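Local coordinates for protein CocE/NonD family hydrolase (Staphylococcus aureus subsp. aureus COL, PDB 3III) that probably hydrolyses ester or amide bonds with an alpha/beta-hydrolase catalytic domain, as in its CocE/NonD relatives, and carries a C-terminal non-catalytic beta domain, at residues 427-432 with 450-455; 53-58 with 127-132. All coordinates share one frame; numbering follows the deposited sequence.

Contact 1: residues 427-432 with 450-455; sequences AGIKKL and GQVATG
The carbonyl oxygen of I429 is gripped by two backbone amides in a row. V452 N lies 2.9 Å from I429 O and A453 N 3.3 Å from the same oxygen, both reaching it from one face of the carbonyl plane; the V452 bond is the more bent, with 138° at the hydrogen. Two residues thus sit opposite one, a classic beta bulge. Beyond it the antiparallel ladder is regular: I429 N donates almost straight to A453 O (2.8 Å), and A427 forms the next hydrogen-bonded pair with G455 through both its N and its O. Just before and at the bulge, the CB atoms of Q451 and V452 point toward strand 427-432. V452 spreads its methyls: CG1 meets I429 CG2 at 3.9 Å, while CG2 lies near K431 N and CB. I429 CG1 packs on A453 CB, on the same face of the sheet as A427. On the other face Q451 has CG between its backbone N and carbonyl carbon (chi1 68°), then runs extended, its amide passing over G428. Q451 NE2 comes to 3.5 Å from CA of G428, a residue with no side chain. Both ends of the amide are held: Q451 NE2 bonds T454 OG1 at 2.9 Å, close to the amide plane, and Q451 OE1 accepts from K430 NZ at 3.0 Å, fixing its rotation. The bend at chi4 (-67°) places that NZ, which also forms a salt bridge with E438. The pair lies inside the five-stranded antiparallel sheet of the C-terminal domain: strand 508-514 flanks 424-432 on its other edge, strand 490-503 packs against V452 and A453, and strand 408-417 touches A427 and V452.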
# COMPACT_ATOMS: atom_id res chain seq x y z
N ALA A 427 -17.57 5.43 4.64
CA ALA A 427 -17.45 6.81 4.14
C ALA A 427 -16.75 6.85 2.83
O ALA A 427 -15.84 6.04 2.51
CB ALA A 427 -16.75 7.66 5.13
N GLY A 428 -17.16 7.83 2.02
CA GLY A 428 -16.51 8.12 0.80
C GLY A 428 -16.51 9.58 0.40
O GLY A 428 -17.43 10.34 0.76
N ILE A 429 -15.44 9.97 -0.29
CA ILE A 429 -15.35 11.29 -0.92
C ILE A 429 -15.39 11.08 -2.42
O ILE A 429 -14.61 10.25 -2.96
CB ILE A 429 -14.04 11.99 -0.58
CG1 ILE A 429 -13.85 12.03 0.94
CG2 ILE A 429 -13.98 13.47 -1.23
CD1 ILE A 429 -15.01 12.78 1.70
N LYS A 430 -16.27 11.82 -3.09
CA LYS A 430 -16.42 11.76 -4.57
C LYS A 430 -16.22 13.19 -5.12
O LYS A 430 -16.42 14.18 -4.40
CB LYS A 430 -17.82 11.27 -4.97
CG LYS A 430 -18.14 9.89 -4.53
CD LYS A 430 -19.51 9.40 -4.94
CE LYS A 430 -19.62 7.90 -4.62
NZ LYS A 430 -18.72 7.03 -5.46
N LYS A 431 -15.83 13.26 -6.39
CA LYS A 431 -15.77 14.50 -7.13
C LYS A 431 -16.79 14.41 -8.22
O LYS A 431 -16.87 13.34 -8.88
CB LYS A 431 -14.41 14.72 -7.78
CG LYS A 431 -14.38 16.10 -8.52
CD LYS A 431 -13.01 16.58 -8.89
CE LYS A 431 -12.63 16.35 -10.32
NZ LYS A 431 -11.52 17.19 -10.83
N LEU A 432 -17.57 15.48 -8.40
CA LEU A 432 -18.57 15.56 -9.42
C LEU A 432 -18.17 16.71 -10.34
O LEU A 432 -17.75 17.78 -9.86
CB LEU A 432 -19.97 15.80 -8.86
CG LEU A 432 -20.48 15.02 -7.66
CD1 LEU A 432 -21.96 15.39 -7.42
CD2 LEU A 432 -20.33 13.54 -7.93
N GLY A 450 -13.43 4.11 -9.45
CA GLY A 450 -13.26 4.49 -8.10
C GLY A 450 -13.53 5.95 -7.82
O GLY A 450 -13.99 6.72 -8.66
N GLN A 451 -13.24 6.33 -6.58
CA GLN A 451 -13.63 7.64 -6.09
C GLN A 451 -12.39 8.37 -5.58
O GLN A 451 -11.27 7.99 -5.87
CB GLN A 451 -14.77 7.51 -5.06
CG GLN A 451 -14.40 6.85 -3.72
CD GLN A 451 -15.67 6.49 -2.81
OE1 GLN A 451 -16.79 6.77 -3.18
NE2 GLN A 451 -15.44 5.89 -1.65
N VAL A 452 -12.58 9.46 -4.89
CA VAL A 452 -11.44 10.30 -4.45
C VAL A 452 -10.76 9.71 -3.23
O VAL A 452 -9.53 9.54 -3.20
CB VAL A 452 -11.92 11.70 -4.10
CG1 VAL A 452 -10.84 12.57 -3.32
CG2 VAL A 452 -12.39 12.45 -5.34
N ALA A 453 -11.55 9.43 -2.22
CA ALA A 453 -11.05 8.87 -0.95
C ALA A 453 -12.11 7.98 -0.30
O ALA A 453 -13.31 8.19 -0.45
CB ALA A 453 -10.63 10.00 0.00
N THR A 454 -11.63 7.00 0.45
CA THR A 454 -12.46 6.06 1.14
C THR A 454 -12.02 5.96 2.61
O THR A 454 -10.78 6.04 2.98
CB THR A 454 -12.38 4.72 0.38
OG1 THR A 454 -12.71 4.98 -1.01
CG2 THR A 454 -13.34 3.62 0.93
N GLY A 455 -13.00 5.69 3.47
CA GLY A 455 -12.72 5.30 4.86
C GLY A 455 -13.83 4.48 5.51
O GLY A 455 -14.94 4.44 5.01

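Contact 2: residues 53-58 with 127-132; sequences KLYINI and GSDKSK
The loop 127-132 lies against Y55 of strand 53-60, partly through water. At G127 the backbone N donates to S131 OG (3.0 Å), linking G127 to S131 across the turn; that hydroxyl also bonds E52. S128 O accepts from a water that in turn accepts from Y55 N, the one bridge between the two backbones here. D129 directs OD2 to within 3.4 Å of Y55 CB, its carboxylate plane turned 51° from the ring. K130 makes the largest share of the loop's side of the contact: its CB lies over one face of the Y55 ring, 3.6 Å from the centroid and offset toward the rim, a CH-pi contact. The bend at chi3 (-83°) brings K130 CE to 3.6 Å from Y55 CD1, and that at chi4 (-59°) turns NZ to the syn lone pair of D129 OD2 in a salt bridge; D43 is a second partner. S131 rests CB near K53 O, and its N bonds S128 O. K132 NZ returns to D129 O and pairs with D227. Residues 128-131 form a type II' beta turn, placed after strand 119-124 and against strand 53-60 of the alpha/beta-hydrolase sheet.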
# COMPACT_ATOMS: atom_id res chain seq x y z
N LYS A 53 17.23 -23.75 6.14
CA LYS A 53 17.75 -23.23 4.88
C LYS A 53 16.73 -22.40 4.13
O LYS A 53 15.61 -22.80 3.97
CB LYS A 53 18.27 -24.39 4.03
CG LYS A 53 19.70 -24.83 4.49
CD LYS A 53 20.14 -26.03 3.72
CE LYS A 53 21.59 -26.40 4.02
NZ LYS A 53 21.84 -27.83 3.68
N LEU A 54 17.13 -21.23 3.66
CA LEU A 54 16.32 -20.42 2.75
C LEU A 54 16.94 -20.52 1.37
O LEU A 54 18.20 -20.53 1.23
CB LEU A 54 16.28 -18.95 3.18
CG LEU A 54 15.07 -18.53 3.99
CD1 LEU A 54 14.79 -19.45 5.16
CD2 LEU A 54 15.19 -17.07 4.40
N TYR A 55 16.09 -20.60 0.37
CA TYR A 55 16.48 -20.76 -1.02
C TYR A 55 16.44 -19.46 -1.78
O TYR A 55 15.52 -18.67 -1.65
CB TYR A 55 15.65 -21.85 -1.72
CG TYR A 55 15.94 -23.20 -1.09
CD1 TYR A 55 16.82 -24.10 -1.68
CD2 TYR A 55 15.33 -23.55 0.11
CE1 TYR A 55 17.11 -25.33 -1.05
CE2 TYR A 55 15.63 -24.72 0.73
CZ TYR A 55 16.51 -25.61 0.15
OH TYR A 55 16.73 -26.80 0.76
N ILE A 56 17.46 -19.25 -2.60
CA ILE A 56 17.59 -17.98 -3.38
C ILE A 56 18.04 -18.22 -4.81
O ILE A 56 18.55 -19.29 -5.16
CB ILE A 56 18.65 -17.01 -2.73
CG1 ILE A 56 20.06 -17.60 -2.79
CG2 ILE A 56 18.33 -16.80 -1.26
CD1 ILE A 56 21.22 -16.66 -2.17
N ASN A 57 17.87 -17.18 -5.63
CA ASN A 57 18.57 -17.07 -6.90
C ASN A 57 19.44 -15.82 -6.88
O ASN A 57 19.06 -14.81 -6.30
CB ASN A 57 17.56 -16.89 -8.04
CG ASN A 57 16.62 -18.07 -8.17
OD1 ASN A 57 17.00 -19.22 -7.96
ND2 ASN A 57 15.41 -17.78 -8.62
N ILE A 58 20.58 -15.90 -7.54
CA ILE A 58 21.48 -14.78 -7.68
C ILE A 58 21.73 -14.50 -9.17
O ILE A 58 22.21 -15.35 -9.89
CB ILE A 58 22.87 -15.08 -7.07
CG1 ILE A 58 22.80 -15.48 -5.58
CG2 ILE A 58 23.85 -13.89 -7.28
CD1 ILE A 58 24.12 -16.18 -5.03
N GLY A 127 9.34 -21.01 4.78
CA GLY A 127 8.03 -21.59 4.44
C GLY A 127 7.69 -21.65 2.96
O GLY A 127 6.69 -22.28 2.57
N SER A 128 8.50 -20.98 2.14
CA SER A 128 8.30 -20.94 0.71
C SER A 128 9.46 -21.62 -0.01
O SER A 128 10.57 -21.75 0.51
CB SER A 128 8.12 -19.49 0.22
OG SER A 128 9.37 -18.79 0.24
N ASP A 129 9.16 -22.04 -1.22
CA ASP A 129 10.07 -22.82 -2.05
C ASP A 129 10.40 -24.13 -1.35
O ASP A 129 9.50 -24.79 -0.83
CB ASP A 129 11.30 -22.01 -2.47
CG ASP A 129 12.00 -22.63 -3.64
OD1 ASP A 129 11.42 -22.59 -4.75
OD2 ASP A 129 13.08 -23.21 -3.46
N LYS A 130 11.67 -24.50 -1.28
CA LYS A 130 12.04 -25.79 -0.69
C LYS A 130 12.08 -25.72 0.85
O LYS A 130 12.23 -26.74 1.50
CB LYS A 130 13.33 -26.31 -1.35
CG LYS A 130 13.02 -26.67 -2.84
CD LYS A 130 14.19 -27.08 -3.67
CE LYS A 130 14.93 -25.88 -4.18
NZ LYS A 130 14.07 -24.97 -5.04
N SER A 131 11.87 -24.53 1.42
CA SER A 131 11.71 -24.43 2.86
C SER A 131 10.29 -24.82 3.23
O SER A 131 9.33 -24.22 2.76
CB SER A 131 11.96 -23.01 3.39
OG SER A 131 11.61 -22.93 4.76
N LYS A 132 10.17 -25.79 4.13
CA LYS A 132 8.86 -26.19 4.66
C LYS A 132 8.77 -25.78 6.13
O LYS A 132 8.02 -26.39 6.90
CB LYS A 132 8.59 -27.70 4.49
CG LYS A 132 8.65 -28.23 3.07
CD LYS A 132 7.76 -27.44 2.09
CE LYS A 132 8.28 -27.46 0.62
NZ LYS A 132 7.27 -26.74 -0.30
O HOH W 1 13.18 -20.79 0.99

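Contact 1 is buried and contact 2 lies at the surface; they sit on opposite sides of the chain's centre, with centres 42 Å apart and nearest atoms about 32 Å apart. They share no elements: 427-432 with 450-455 joins neighbouring strands of the C-terminal non-catalytic domain, whereas 53-58 with 127-132 sets a loop against a strand of the mixed sheet in the S15-family hydrolase region. Their chemistry follows. Contact 1 is built on direct backbone hydrogen bonds, backed by aliphatic packing and a side-chain amide. Contact 2 has no direct hydrogen bond across it and relies on ring packing and one water. K130 and K132 of contact 2 pair with acids, as K430 and K431 do in contact 1.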